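Local coordinates for protein fiber (Human adenovirus 48, PDB 6FJQ) that forms the trimeric knob at the tip of the adenovirus fibre and probably binds the primary receptor on the host cell through variable surface loops, at residues A[116-121]-A[130-135]; A[61-66]-A[171-176]; A[88-93]-A[102-107]; A[112-117]-A[155-160]; A[135-140]-A[185-190]. One frame throughout, in Å; residues are numbered along the deposited sequence.

How the contacts relate
From the N terminus, the first segment met is 61-66, which opens contact 2; this closes only at 171-176 and so spans contacts 1, 3 and 4. Contact 3 comes first within that span, closing a short loop after strand 88-90. Contacts 4 and 1 then start from overlapping residues: contact 1 closes early, at 130-135, contact 4 at 155-160. Contact 5 opens at 135-140, where contact 1 ended, and closes last, at 185-190, so it crosses contacts 4 and 2. Contact 2 pairs two strands of the four-stranded sheet, contact 5 joins that sheet to the five-stranded one, and contacts 1, 3 and 4 fasten the long excursion between strands 88-90 and 136-142.

Contact 1: residues A[116-121]-A[130-135]; sequences KPPTPP and KSQAKN
Gln132 extends its side-chain amide to the proline-rich run 116-121 and gives the carbonyl of Pro118 the one hydrogen bond between the two segments, NE2 to O 2.8 Å. The N-H is aimed fairly well (156°), and the oxygen lies in the plane of the amide. Seen from the acceptor, the donor stands above the carbonyl plane, 65° out of it. Proline rings also pack round the amide: Pro118 CD is 3.4 Å from Gln132 NE2, and Pro120 CD, on a ring that crosses the glutamine at about a right angle, is 3.7 Å from the same NE2. Pro117 CB lies 4.1 Å from Gln132 OE1. Because a proline lacks an N-H, this run offers mainly carbonyl oxygens to a polar partner, and glutamine, with a donor at the end of a flexible chain, suits it. Gln132 CG lies beside the backbone N, anti to the carbonyl carbon (chi1 -72°), and a bend at chi2 turns CD. In the same turn, Asp183 of the second subunit accepts hydrogen bonds from Gln132 N and Ser131 OG. The contact lies at the surface, in the long loop after strand 88-90, and segment 130-135 runs into strand 136-142.

Contact 2: residues A[61-66]-A[171-176]; sequences DYKKFT and FAWNKT
Edge strand 64-71 of the four-stranded sheet pairs here with its neighbour 165-172, Phe65 and Phe171 forming an antiparallel hydrogen-bonded pair: Phe65 N to Phe171 O is 3.0 Å and Phe171 N to Phe65 O 3.1 Å. Lys64 and Ala172 follow as a non-hydrogen-bonded pair, and beyond the regular strands Trp173 N still reaches Lys63 O at 3.1 Å. The rings of Phe65 and Phe171 meet obliquely, centroids 5.0 Å apart and planes at 43°. Such large apolar rings fit the inward face of an antiparallel beta sandwich, the fold of the knob: both also pack on Leu42 of strand 35-44 and on Phe182. Lys64 and Ala172 occupy the other face, where a lysine can lead its amine away. Trp173 lies broadside to the backbone of Lys63, whose O sits over the centre of the indole, while Lys63 CB makes a CH-pi contact 4.0 Å from the centroid of the five-membered ring. Phe65 CE2 comes to the indole edge instead, 3.9 Å from Trp173 CZ3. Past the indole, the Lys63 chain bends at chi3 (87°), which places CE near the backbone of 174-175, and NZ donates to Asn174 O at 2.9 Å.

Contact 3: residues A[88-93]-A[102-107]; sequences WNYRSN and EEAVGF
Neither a backbone hydrogen bond nor close strand pairing joins these segments: Tyr90 belongs to strand 88-90, an outermost strand of the five-stranded sheet within the chain, and Glu103 to the loop that folds back on it and turns into a 3-10 segment at 105-107. The nearest CA atoms, those of Asn89 and Glu102, are 7.9 Å apart. Within the turn, Phe107 N bonds to Ala104 O, and Glu103 OE2 accepts from Val105 N at 2.7 Å. Side chains bridge the gap. Tyr90 CG stands beside its backbone N, anti to the carbonyl carbon (chi1 -69°), and at the far end of the ring OH donates to Glu103 O, 2.6 Å away, in the carbonyl plane and on a lone pair. Tyrosine suits this place because its rigid ring spans the distance and carries a donor at its end. Ala104, small enough to fit beside the hydroxyl, places its CB near Tyr90 OH and CZ. Phe107 brings CE1 to the edge of the Tyr90 ring, with the ring planes at 71°, and also packs on Leu5 of strand 4-7 and Leu29 of strand 23-32. Glu102 bends at chi2 and crosses Trp88 at about a right angle. Aromatic packing and one neutral hydrogen bond thus lie beside a carboxylate that points back to the strand; the indole N-H edge, Trp88 NE1 3.6 Å from Glu102 OE2, may lend it some electrostatic stabilisation.

Contact 4: residues A[112-117]-A[155-160]; sequences TAYPKP and VSFNKE
Tyr114 and Phe157 supply the aromatic part of the contact, lying side by side and pointing the same way in an offset stack, centroids 5.0 Å apart and planes at 21°. Phe157 CD2 sits over the centre of the tyrosine ring, and Ala113 CB covers the centre of the opposite face, so the ring is clasped between a flat group and a small one. Nearer the backbones, Tyr114 CB touches Phe157 CB at 3.9 Å. This stack holds the loop 112-117 against the end of strand 150-157 in the beta sandwich, with Phe189 of the facing sheet packed on Phe157. Hydrogen bonding falls to Asn158, which, just after the end of strand 150-157, has a left-handed backbone conformation (phi 51°), one that asparagine tolerates well. Its CG lies beside the backbone N, anti to the carbonyl carbon (chi1 -57°), and ND2 donates to Tyr114 O at 3.0 Å, in the carbonyl plane. The same ND2 also bonds Pro109 O, and OD1 accepts from Ser166 N, so this buried amide is bonded at both ends.

Contact 5: residues A[135-140]-A[185-190]; sequences NKYVSN and SFLTFS
Tyr137 lays its ring over Phe189 CB, which stands 3.7 Å from the centroid of the Tyr137 ring and only 5° off its normal, a CH-pi contact. The phenylalanine ring itself is slid away: CG of Phe189 lies between its backbone N and carbonyl carbon (chi1 53°), and although the two planes are within 26° of parallel, the rings barely overlap. Leu187 comes in at the tyrosine's edge, its CD1 4.1 Å from Tyr137 CE2. The same methyl lies against the small Ser139, 3.3 Å from OG; a sulfate ion, probably from the crystallisation liquor, lies about 3 Å from the Ser139 side chain. Strands 136-140 and 187-190 belong to the two facing sheets of the sandwich and run nearly antiparallel, the axes of these segments approaching to 8.5 Å. The Tyr137 ring also meets Phe186 of the second subunit, so one aromatic serves both sheet packing and the trimer interface. With no hydrogen bond linking the segments, their cohesion rests on shape fit and burial rather than on directional bonds.

Contact 1: residues A[116-121]-A[130-135]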
# COMPACT_ATOMS: atom_id res chain seq x y z
N LYS A 116 -7.12 21.59 8.19
CA LYS A 116 -6.19 22.26 9.10
C LYS A 116 -6.43 21.62 10.46
O LYS A 116 -7.60 21.50 10.90
CB LYS A 116 -6.41 23.80 9.13
CG LYS A 116 -5.42 24.67 8.31
CD LYS A 116 -3.92 24.44 8.67
CE LYS A 116 -3.01 25.70 8.57
NZ LYS A 116 -1.61 25.27 8.80
N PRO A 117 -5.35 21.16 11.14
CA PRO A 117 -5.64 20.29 12.29
C PRO A 117 -6.02 21.17 13.51
O PRO A 117 -5.51 22.27 13.63
CB PRO A 117 -4.32 19.51 12.47
CG PRO A 117 -3.26 20.27 11.65
CD PRO A 117 -3.91 21.50 11.06
N PRO A 118 -6.89 20.70 14.42
CA PRO A 118 -7.24 21.58 15.58
C PRO A 118 -6.06 21.79 16.53
O PRO A 118 -4.94 21.32 16.26
CB PRO A 118 -8.36 20.81 16.26
CG PRO A 118 -7.99 19.38 15.98
CD PRO A 118 -7.29 19.31 14.63
N THR A 119 -6.26 22.46 17.66
CA THR A 119 -5.11 22.69 18.58
C THR A 119 -5.20 21.66 19.72
O THR A 119 -6.20 21.65 20.43
CB THR A 119 -4.95 24.17 19.08
OG1 THR A 119 -6.11 24.98 18.74
CG2 THR A 119 -3.57 24.81 18.49
N PRO A 120 -4.17 20.78 19.87
CA PRO A 120 -4.36 19.68 20.83
C PRO A 120 -4.56 20.22 22.26
O PRO A 120 -3.75 21.01 22.71
CB PRO A 120 -3.08 18.81 20.68
CG PRO A 120 -2.11 19.62 19.87
CD PRO A 120 -2.88 20.68 19.13
N PRO A 121 -5.64 19.83 22.96
CA PRO A 121 -5.81 20.26 24.35
C PRO A 121 -4.60 20.42 25.27
O PRO A 121 -3.49 19.88 25.05
CB PRO A 121 -6.77 19.20 24.92
CG PRO A 121 -7.66 18.93 23.76
CD PRO A 121 -6.93 19.30 22.48
N LYS A 130 -11.73 15.42 17.59
CA LYS A 130 -11.37 15.21 16.17
C LYS A 130 -9.87 14.98 15.91
O LYS A 130 -9.00 15.53 16.59
CB LYS A 130 -11.95 16.35 15.31
CG LYS A 130 -12.22 17.65 16.08
CD LYS A 130 -12.57 18.83 15.20
CE LYS A 130 -14.09 18.92 15.00
NZ LYS A 130 -14.43 20.16 14.25
N SER A 131 -9.57 14.20 14.88
CA SER A 131 -8.25 13.53 14.79
C SER A 131 -7.05 14.41 14.51
O SER A 131 -7.13 15.21 13.67
CB SER A 131 -8.31 12.50 13.71
OG SER A 131 -7.09 11.78 13.59
N GLN A 132 -5.93 14.22 15.20
CA GLN A 132 -4.65 14.85 14.85
C GLN A 132 -3.89 13.94 13.82
O GLN A 132 -3.25 14.43 12.87
CB GLN A 132 -3.80 15.10 16.11
CG GLN A 132 -4.25 16.23 17.07
CD GLN A 132 -3.89 17.65 16.55
OE1 GLN A 132 -2.84 17.87 15.94
NE2 GLN A 132 -4.79 18.62 16.79
N ALA A 133 -4.04 12.62 13.95
CA ALA A 133 -3.33 11.64 13.10
C ALA A 133 -3.85 11.38 11.68
O ALA A 133 -3.14 10.84 10.85
CB ALA A 133 -3.30 10.32 13.84
N LYS A 134 -5.10 11.73 11.41
CA LYS A 134 -5.82 11.20 10.24
C LYS A 134 -5.35 11.71 8.92
O LYS A 134 -5.84 11.23 7.89
CB LYS A 134 -7.36 11.38 10.35
CG LYS A 134 -7.90 12.77 10.08
CD LYS A 134 -9.40 12.86 10.28
CE LYS A 134 -10.19 12.45 9.04
NZ LYS A 134 -11.33 13.40 8.84
N ASN A 135 -4.43 12.67 8.95
CA ASN A 135 -3.82 13.24 7.77
C ASN A 135 -2.40 12.76 7.56
O ASN A 135 -1.60 13.42 6.90
CB ASN A 135 -3.86 14.75 7.86
CG ASN A 135 -2.86 15.33 8.88
OD1 ASN A 135 -2.47 16.45 8.71
ND2 ASN A 135 -2.47 14.61 9.94

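Contact 2: residues A[61-66]-A[171-176]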
# COMPACT_ATOMS: atom_id res chain seq x y z
N ASP A 61 20.08 16.40 13.47
CA ASP A 61 19.98 17.06 12.16
C ASP A 61 20.63 16.31 11.00
O ASP A 61 20.41 16.70 9.89
CB ASP A 61 20.49 18.52 12.23
CG ASP A 61 22.01 18.62 12.54
OD1 ASP A 61 22.55 17.73 13.24
OD2 ASP A 61 22.68 19.58 12.11
N TYR A 62 21.42 15.26 11.23
CA TYR A 62 21.97 14.41 10.17
C TYR A 62 21.27 13.09 9.98
O TYR A 62 21.72 12.23 9.14
CB TYR A 62 23.41 14.10 10.45
CG TYR A 62 24.29 15.20 10.04
CD1 TYR A 62 24.51 16.28 10.88
CD2 TYR A 62 24.91 15.17 8.80
CE1 TYR A 62 25.37 17.31 10.49
CE2 TYR A 62 25.75 16.18 8.39
CZ TYR A 62 25.98 17.23 9.23
OH TYR A 62 26.81 18.19 8.79
N LYS A 63 20.18 12.91 10.76
CA LYS A 63 19.31 11.72 10.66
C LYS A 63 17.81 12.01 10.38
O LYS A 63 16.97 11.16 10.60
CB LYS A 63 19.45 10.89 11.92
CG LYS A 63 20.89 10.54 12.31
CD LYS A 63 21.02 9.89 13.69
CE LYS A 63 20.85 8.40 13.63
NZ LYS A 63 21.23 7.86 14.94
N LYS A 64 17.48 13.21 9.90
CA LYS A 64 16.15 13.50 9.42
C LYS A 64 16.16 14.62 8.38
O LYS A 64 17.09 15.45 8.39
CB LYS A 64 15.26 13.84 10.60
CG LYS A 64 15.53 15.14 11.31
CD LYS A 64 15.09 15.01 12.81
CE LYS A 64 14.22 16.13 13.36
NZ LYS A 64 15.09 17.24 13.74
N PHE A 65 15.20 14.62 7.45
CA PHE A 65 15.02 15.77 6.55
C PHE A 65 13.64 15.75 5.94
O PHE A 65 12.95 14.77 6.05
CB PHE A 65 16.08 15.81 5.43
CG PHE A 65 16.00 14.65 4.41
CD1 PHE A 65 15.22 14.77 3.27
CD2 PHE A 65 16.74 13.48 4.61
CE1 PHE A 65 15.14 13.72 2.37
CE2 PHE A 65 16.67 12.43 3.74
CZ PHE A 65 15.88 12.54 2.60
N THR A 66 13.28 16.84 5.27
CA THR A 66 11.95 17.05 4.76
C THR A 66 11.85 17.58 3.36
O THR A 66 12.67 18.36 2.91
CB THR A 66 11.30 18.09 5.63
OG1 THR A 66 11.39 17.62 6.96
CG2 THR A 66 9.85 18.29 5.29
N PHE A 171 11.19 12.28 6.37
CA PHE A 171 12.06 11.13 6.58
C PHE A 171 12.89 11.31 7.81
O PHE A 171 13.24 12.43 8.16
CB PHE A 171 13.05 10.99 5.44
CG PHE A 171 12.41 10.91 4.12
CD1 PHE A 171 11.75 9.75 3.73
CD2 PHE A 171 12.43 12.00 3.27
CE1 PHE A 171 11.13 9.70 2.51
CE2 PHE A 171 11.80 11.96 2.05
CZ PHE A 171 11.18 10.80 1.66
N ALA A 172 13.25 10.18 8.42
CA ALA A 172 13.94 10.12 9.71
C ALA A 172 14.32 8.66 10.03
O ALA A 172 13.52 7.78 9.71
CB ALA A 172 13.05 10.68 10.75
N TRP A 173 15.50 8.42 10.60
CA TRP A 173 15.96 7.07 10.99
C TRP A 173 16.76 7.07 12.31
O TRP A 173 17.25 8.11 12.71
CB TRP A 173 16.85 6.49 9.88
CG TRP A 173 17.94 7.40 9.48
CD1 TRP A 173 19.18 7.42 9.97
CD2 TRP A 173 17.89 8.44 8.49
NE1 TRP A 173 19.94 8.38 9.35
CE2 TRP A 173 19.17 9.03 8.44
CE3 TRP A 173 16.90 8.93 7.66
CZ2 TRP A 173 19.47 10.10 7.62
CZ3 TRP A 173 17.24 9.99 6.79
CH2 TRP A 173 18.50 10.56 6.80
N ASN A 174 16.84 5.91 12.97
CA ASN A 174 17.68 5.71 14.17
C ASN A 174 18.95 4.97 13.84
O ASN A 174 19.99 5.27 14.43
CB ASN A 174 17.04 4.89 15.29
CG ASN A 174 15.76 5.49 15.79
OD1 ASN A 174 15.69 6.68 16.12
ND2 ASN A 174 14.73 4.65 15.90
N LYS A 175 18.89 3.96 12.97
CA LYS A 175 20.08 3.24 12.54
C LYS A 175 21.25 4.24 12.36
O LYS A 175 21.04 5.30 11.75
CB LYS A 175 19.80 2.52 11.22
CG LYS A 175 21.00 1.79 10.65
CD LYS A 175 20.60 0.49 9.93
CE LYS A 175 21.81 -0.30 9.40
NZ LYS A 175 21.46 -1.77 9.32
N THR A 176 22.44 3.96 12.92
CA THR A 176 23.61 4.84 12.63
C THR A 176 24.21 4.31 11.35
O THR A 176 24.87 3.31 11.36
CB THR A 176 24.60 5.06 13.82
OG1 THR A 176 24.38 4.02 14.77
CG2 THR A 176 24.32 6.47 14.61

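Contact 3: residues A[88-93]-A[102-107]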
# COMPACT_ATOMS: atom_id res chain seq x y z
N TRP A 88 7.54 19.44 -13.19
CA TRP A 88 6.23 18.95 -12.69
C TRP A 88 5.08 19.36 -13.60
O TRP A 88 4.72 20.54 -13.66
CB TRP A 88 6.01 19.48 -11.30
CG TRP A 88 4.72 19.19 -10.67
CD1 TRP A 88 3.67 20.07 -10.50
CD2 TRP A 88 4.33 17.99 -10.04
NE1 TRP A 88 2.64 19.46 -9.81
CE2 TRP A 88 3.03 18.18 -9.52
CE3 TRP A 88 4.95 16.74 -9.85
CZ2 TRP A 88 2.36 17.16 -8.83
CZ3 TRP A 88 4.26 15.73 -9.16
CH2 TRP A 88 3.00 15.95 -8.66
N ASN A 89 4.49 18.39 -14.29
CA ASN A 89 3.35 18.63 -15.13
C ASN A 89 2.57 17.34 -15.31
O ASN A 89 2.96 16.34 -14.78
CB ASN A 89 3.83 19.23 -16.47
CG ASN A 89 2.81 20.20 -17.10
OD1 ASN A 89 2.03 20.92 -16.42
ND2 ASN A 89 2.82 20.24 -18.41
N TYR A 90 1.44 17.40 -16.00
CA TYR A 90 0.69 16.23 -16.51
C TYR A 90 1.54 15.39 -17.48
O TYR A 90 2.60 15.81 -17.95
CB TYR A 90 -0.60 16.67 -17.24
CG TYR A 90 -1.70 17.25 -16.36
CD1 TYR A 90 -2.59 16.40 -15.67
CD2 TYR A 90 -1.89 18.63 -16.23
CE1 TYR A 90 -3.59 16.92 -14.86
CE2 TYR A 90 -2.90 19.16 -15.41
CZ TYR A 90 -3.73 18.30 -14.72
OH TYR A 90 -4.71 18.79 -13.91
N ARG A 91 1.06 14.20 -17.77
CA ARG A 91 1.72 13.27 -18.67
C ARG A 91 1.22 13.61 -20.07
O ARG A 91 0.07 13.97 -20.24
CB ARG A 91 1.36 11.83 -18.25
CG ARG A 91 2.04 10.74 -19.07
CD ARG A 91 2.50 9.51 -18.27
NE ARG A 91 2.24 8.20 -18.91
CZ ARG A 91 2.88 7.68 -19.97
NH1 ARG A 91 3.85 8.31 -20.63
NH2 ARG A 91 2.53 6.48 -20.38
N SER A 92 2.09 13.52 -21.07
CA SER A 92 1.77 13.78 -22.49
C SER A 92 0.32 14.35 -22.81
O SER A 92 -0.07 15.36 -22.22
CB SER A 92 2.17 12.54 -23.35
OG SER A 92 2.04 12.81 -24.73
N ASN A 93 -0.45 13.73 -23.72
CA ASN A 93 -1.81 14.23 -24.28
C ASN A 93 -1.88 15.48 -25.29
O ASN A 93 -1.42 15.36 -26.45
CB ASN A 93 -2.92 14.24 -23.18
CG ASN A 93 -4.32 14.56 -23.74
OD1 ASN A 93 -4.69 14.19 -24.87
ND2 ASN A 93 -5.09 15.27 -22.94
N GLU A 102 -1.33 25.03 -15.66
CA GLU A 102 -2.26 24.23 -14.88
C GLU A 102 -3.66 24.80 -14.51
O GLU A 102 -3.92 25.97 -14.66
CB GLU A 102 -1.49 23.70 -13.59
CG GLU A 102 -1.70 22.29 -13.04
CD GLU A 102 -0.40 21.56 -12.73
OE1 GLU A 102 0.16 21.27 -13.82
OE2 GLU A 102 0.02 21.31 -11.51
N GLU A 103 -4.56 23.85 -14.25
CA GLU A 103 -5.37 23.69 -13.02
C GLU A 103 -5.22 22.17 -12.64
O GLU A 103 -5.06 21.33 -13.53
CB GLU A 103 -6.86 24.06 -13.20
CG GLU A 103 -7.89 23.39 -12.25
CD GLU A 103 -8.27 21.93 -12.60
OE1 GLU A 103 -8.34 21.58 -13.80
OE2 GLU A 103 -8.49 21.11 -11.68
N ALA A 104 -5.31 21.80 -11.36
CA ALA A 104 -5.26 20.38 -10.98
C ALA A 104 -5.93 20.06 -9.62
O ALA A 104 -5.43 19.28 -8.83
CB ALA A 104 -3.82 19.90 -11.03
N VAL A 105 -7.10 20.62 -9.38
CA VAL A 105 -7.74 20.54 -8.08
C VAL A 105 -8.13 19.12 -7.75
O VAL A 105 -8.02 18.70 -6.60
CB VAL A 105 -8.93 21.54 -7.97
CG1 VAL A 105 -9.83 21.26 -6.76
CG2 VAL A 105 -8.37 22.96 -7.86
N GLY A 106 -8.52 18.35 -8.76
CA GLY A 106 -8.85 16.94 -8.55
C GLY A 106 -7.71 16.03 -8.13
O GLY A 106 -7.95 14.89 -7.76
N PHE A 107 -6.47 16.52 -8.23
CA PHE A 107 -5.31 15.81 -7.66
C PHE A 107 -4.91 16.25 -6.24
O PHE A 107 -4.00 15.68 -5.63
CB PHE A 107 -4.10 15.95 -8.57
CG PHE A 107 -4.28 15.31 -9.90
CD1 PHE A 107 -4.94 15.99 -10.91
CD2 PHE A 107 -3.78 14.04 -10.16
CE1 PHE A 107 -5.09 15.42 -12.17
CE2 PHE A 107 -3.91 13.48 -11.41
CZ PHE A 107 -4.59 14.15 -12.42

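Contact 4: residues A[112-117]-A[155-160]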
# COMPACT_ATOMS: atom_id res chain seq x y z
N THR A 112 -11.50 18.55 3.16
CA THR A 112 -12.51 18.02 4.06
C THR A 112 -11.95 16.81 4.76
O THR A 112 -12.04 16.71 5.97
CB THR A 112 -13.82 17.71 3.33
OG1 THR A 112 -14.43 18.96 2.96
CG2 THR A 112 -14.79 16.90 4.21
N ALA A 113 -11.33 15.89 4.02
CA ALA A 113 -10.74 14.73 4.69
C ALA A 113 -9.48 15.05 5.46
O ALA A 113 -9.17 14.38 6.44
CB ALA A 113 -10.47 13.64 3.68
N TYR A 114 -8.75 16.06 5.00
CA TYR A 114 -7.47 16.44 5.57
C TYR A 114 -7.45 17.94 5.90
O TYR A 114 -6.83 18.74 5.20
CB TYR A 114 -6.34 16.05 4.60
CG TYR A 114 -6.39 14.60 4.14
CD1 TYR A 114 -6.46 13.60 5.06
CD2 TYR A 114 -6.34 14.25 2.79
CE1 TYR A 114 -6.52 12.27 4.66
CE2 TYR A 114 -6.38 12.91 2.39
CZ TYR A 114 -6.48 11.92 3.34
OH TYR A 114 -6.53 10.57 3.10
N PRO A 115 -8.18 18.34 6.95
CA PRO A 115 -8.28 19.73 7.29
C PRO A 115 -7.12 20.26 8.05
O PRO A 115 -6.28 19.49 8.49
CB PRO A 115 -9.50 19.80 8.19
CG PRO A 115 -9.66 18.47 8.72
CD PRO A 115 -9.15 17.53 7.67
N LYS A 116 -7.12 21.59 8.19
CA LYS A 116 -6.19 22.26 9.10
C LYS A 116 -6.43 21.62 10.46
O LYS A 116 -7.60 21.50 10.90
CB LYS A 116 -6.41 23.80 9.13
CG LYS A 116 -5.42 24.67 8.31
CD LYS A 116 -3.92 24.44 8.67
CE LYS A 116 -3.01 25.70 8.57
NZ LYS A 116 -1.61 25.27 8.80
N PRO A 117 -5.35 21.16 11.14
CA PRO A 117 -5.64 20.29 12.29
C PRO A 117 -6.02 21.17 13.51
O PRO A 117 -5.51 22.27 13.63
CB PRO A 117 -4.32 19.51 12.47
CG PRO A 117 -3.26 20.27 11.65
CD PRO A 117 -3.91 21.50 11.06
N VAL A 155 4.26 10.80 5.33
CA VAL A 155 3.55 11.62 4.37
C VAL A 155 2.42 12.32 5.11
O VAL A 155 1.64 11.66 5.75
CB VAL A 155 2.95 10.79 3.22
CG1 VAL A 155 2.44 11.68 2.09
CG2 VAL A 155 3.99 9.80 2.70
N SER A 156 2.34 13.64 5.00
CA SER A 156 1.34 14.43 5.74
C SER A 156 0.65 15.44 4.80
O SER A 156 1.28 16.13 3.96
CB SER A 156 1.93 15.07 7.06
OG SER A 156 3.38 14.91 7.18
N PHE A 157 -0.66 15.55 4.96
CA PHE A 157 -1.46 16.32 4.05
C PHE A 157 -2.01 17.61 4.64
O PHE A 157 -2.52 17.63 5.74
CB PHE A 157 -2.59 15.47 3.59
CG PHE A 157 -2.14 14.26 2.83
CD1 PHE A 157 -1.69 14.39 1.55
CD2 PHE A 157 -2.16 13.02 3.41
CE1 PHE A 157 -1.26 13.28 0.84
CE2 PHE A 157 -1.73 11.92 2.72
CZ PHE A 157 -1.28 12.05 1.44
N ASN A 158 -1.86 18.69 3.88
CA ASN A 158 -2.40 20.01 4.20
C ASN A 158 -2.02 20.45 5.61
O ASN A 158 -2.86 20.96 6.34
CB ASN A 158 -3.92 20.05 4.01
CG ASN A 158 -4.37 19.68 2.60
OD1 ASN A 158 -3.63 19.82 1.62
ND2 ASN A 158 -5.61 19.22 2.50
N LYS A 159 -0.76 20.28 5.98
CA LYS A 159 -0.26 20.79 7.26
C LYS A 159 0.67 21.98 7.19
O LYS A 159 0.99 22.50 8.25
CB LYS A 159 0.48 19.71 8.02
CG LYS A 159 1.79 19.28 7.41
CD LYS A 159 2.87 19.16 8.47
CE LYS A 159 3.61 17.90 8.33
NZ LYS A 159 4.74 17.90 9.30
N GLU A 160 1.11 22.39 5.97
CA GLU A 160 2.08 23.47 5.78
C GLU A 160 1.35 24.80 5.68
O GLU A 160 0.19 24.79 5.34
CB GLU A 160 2.82 23.25 4.47
CG GLU A 160 3.59 21.95 4.42
CD GLU A 160 4.90 21.92 5.20
OE1 GLU A 160 5.39 22.92 5.73
OE2 GLU A 160 5.46 20.84 5.28

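Contact 5: residues A[135-140]-A[185-190]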
# COMPACT_ATOMS: atom_id res chain seq x y z
N ASN A 135 -4.43 12.67 8.95
CA ASN A 135 -3.82 13.24 7.77
C ASN A 135 -2.40 12.76 7.56
O ASN A 135 -1.60 13.42 6.90
CB ASN A 135 -3.86 14.75 7.86
CG ASN A 135 -2.86 15.33 8.88
OD1 ASN A 135 -2.47 16.45 8.71
ND2 ASN A 135 -2.47 14.61 9.94
N LYS A 136 -2.07 11.61 8.12
CA LYS A 136 -0.74 11.06 7.94
C LYS A 136 -0.82 9.60 7.55
O LYS A 136 -1.56 8.81 8.15
CB LYS A 136 0.10 11.18 9.22
CG LYS A 136 0.19 12.59 9.79
CD LYS A 136 0.78 12.59 11.18
CE LYS A 136 -0.06 13.41 12.15
NZ LYS A 136 -0.06 14.85 11.77
N TYR A 137 -0.05 9.28 6.52
CA TYR A 137 0.37 7.94 6.18
C TYR A 137 1.77 7.80 6.76
O TYR A 137 2.63 8.65 6.47
CB TYR A 137 0.41 7.78 4.63
CG TYR A 137 0.61 6.37 4.18
CD1 TYR A 137 -0.45 5.44 4.24
CD2 TYR A 137 1.84 5.94 3.68
CE1 TYR A 137 -0.24 4.11 3.84
CE2 TYR A 137 2.04 4.63 3.26
CZ TYR A 137 0.99 3.74 3.37
OH TYR A 137 1.16 2.48 3.01
N VAL A 138 2.01 6.77 7.58
CA VAL A 138 3.32 6.57 8.20
C VAL A 138 3.80 5.22 7.76
O VAL A 138 3.18 4.29 8.11
CB VAL A 138 3.22 6.52 9.71
CG1 VAL A 138 4.57 6.19 10.33
CG2 VAL A 138 2.72 7.85 10.23
N SER A 139 4.92 5.13 7.06
CA SER A 139 5.37 3.88 6.46
C SER A 139 6.87 3.94 6.38
O SER A 139 7.47 4.77 7.00
CB SER A 139 4.73 3.76 5.10
OG SER A 139 5.15 2.61 4.38
N ASN A 140 7.50 3.06 5.62
CA ASN A 140 8.95 3.07 5.49
C ASN A 140 9.44 3.12 4.05
O ASN A 140 8.68 2.90 3.11
CB ASN A 140 9.52 1.82 6.16
CG ASN A 140 9.80 2.04 7.64
OD1 ASN A 140 9.08 1.57 8.51
ND2 ASN A 140 10.84 2.80 7.93
N SER A 185 13.74 2.77 -1.94
CA SER A 185 12.77 1.89 -2.51
C SER A 185 11.55 2.79 -2.72
O SER A 185 11.45 3.82 -2.04
CB SER A 185 12.47 0.71 -1.54
OG SER A 185 11.24 0.81 -0.78
N PHE A 186 10.65 2.46 -3.64
CA PHE A 186 9.42 3.25 -3.74
C PHE A 186 8.34 2.90 -2.71
O PHE A 186 8.31 1.82 -2.15
CB PHE A 186 8.88 3.34 -5.16
CG PHE A 186 8.31 2.07 -5.69
CD1 PHE A 186 7.02 1.71 -5.41
CD2 PHE A 186 9.04 1.26 -6.56
CE1 PHE A 186 6.45 0.55 -5.96
CE2 PHE A 186 8.51 0.08 -7.06
CZ PHE A 186 7.21 -0.27 -6.78
N LEU A 187 7.51 3.89 -2.47
CA LEU A 187 6.42 3.93 -1.52
C LEU A 187 5.13 4.16 -2.30
O LEU A 187 5.08 5.04 -3.16
CB LEU A 187 6.62 5.14 -0.58
CG LEU A 187 5.64 5.36 0.57
CD1 LEU A 187 5.82 4.28 1.59
CD2 LEU A 187 5.89 6.69 1.22
N THR A 188 4.10 3.38 -2.01
CA THR A 188 2.83 3.58 -2.65
C THR A 188 1.76 3.70 -1.59
O THR A 188 1.79 2.95 -0.58
CB THR A 188 2.49 2.44 -3.61
OG1 THR A 188 3.22 1.28 -3.23
CG2 THR A 188 2.88 2.80 -4.98
N PHE A 189 0.88 4.69 -1.77
CA PHE A 189 -0.30 4.91 -0.95
C PHE A 189 -1.33 5.60 -1.83
O PHE A 189 -1.07 5.88 -3.03
CB PHE A 189 0.02 5.80 0.22
CG PHE A 189 0.66 7.07 -0.17
CD1 PHE A 189 2.01 7.12 -0.45
CD2 PHE A 189 -0.05 8.22 -0.27
CE1 PHE A 189 2.63 8.29 -0.80
CE2 PHE A 189 0.59 9.41 -0.63
CZ PHE A 189 1.93 9.44 -0.90
N SER A 190 -2.51 5.83 -1.25
CA SER A 190 -3.56 6.56 -1.91
C SER A 190 -4.08 7.60 -0.94
O SER A 190 -3.81 7.50 0.23
CB SER A 190 -4.67 5.64 -2.42
OG SER A 190 -5.55 5.30 -1.39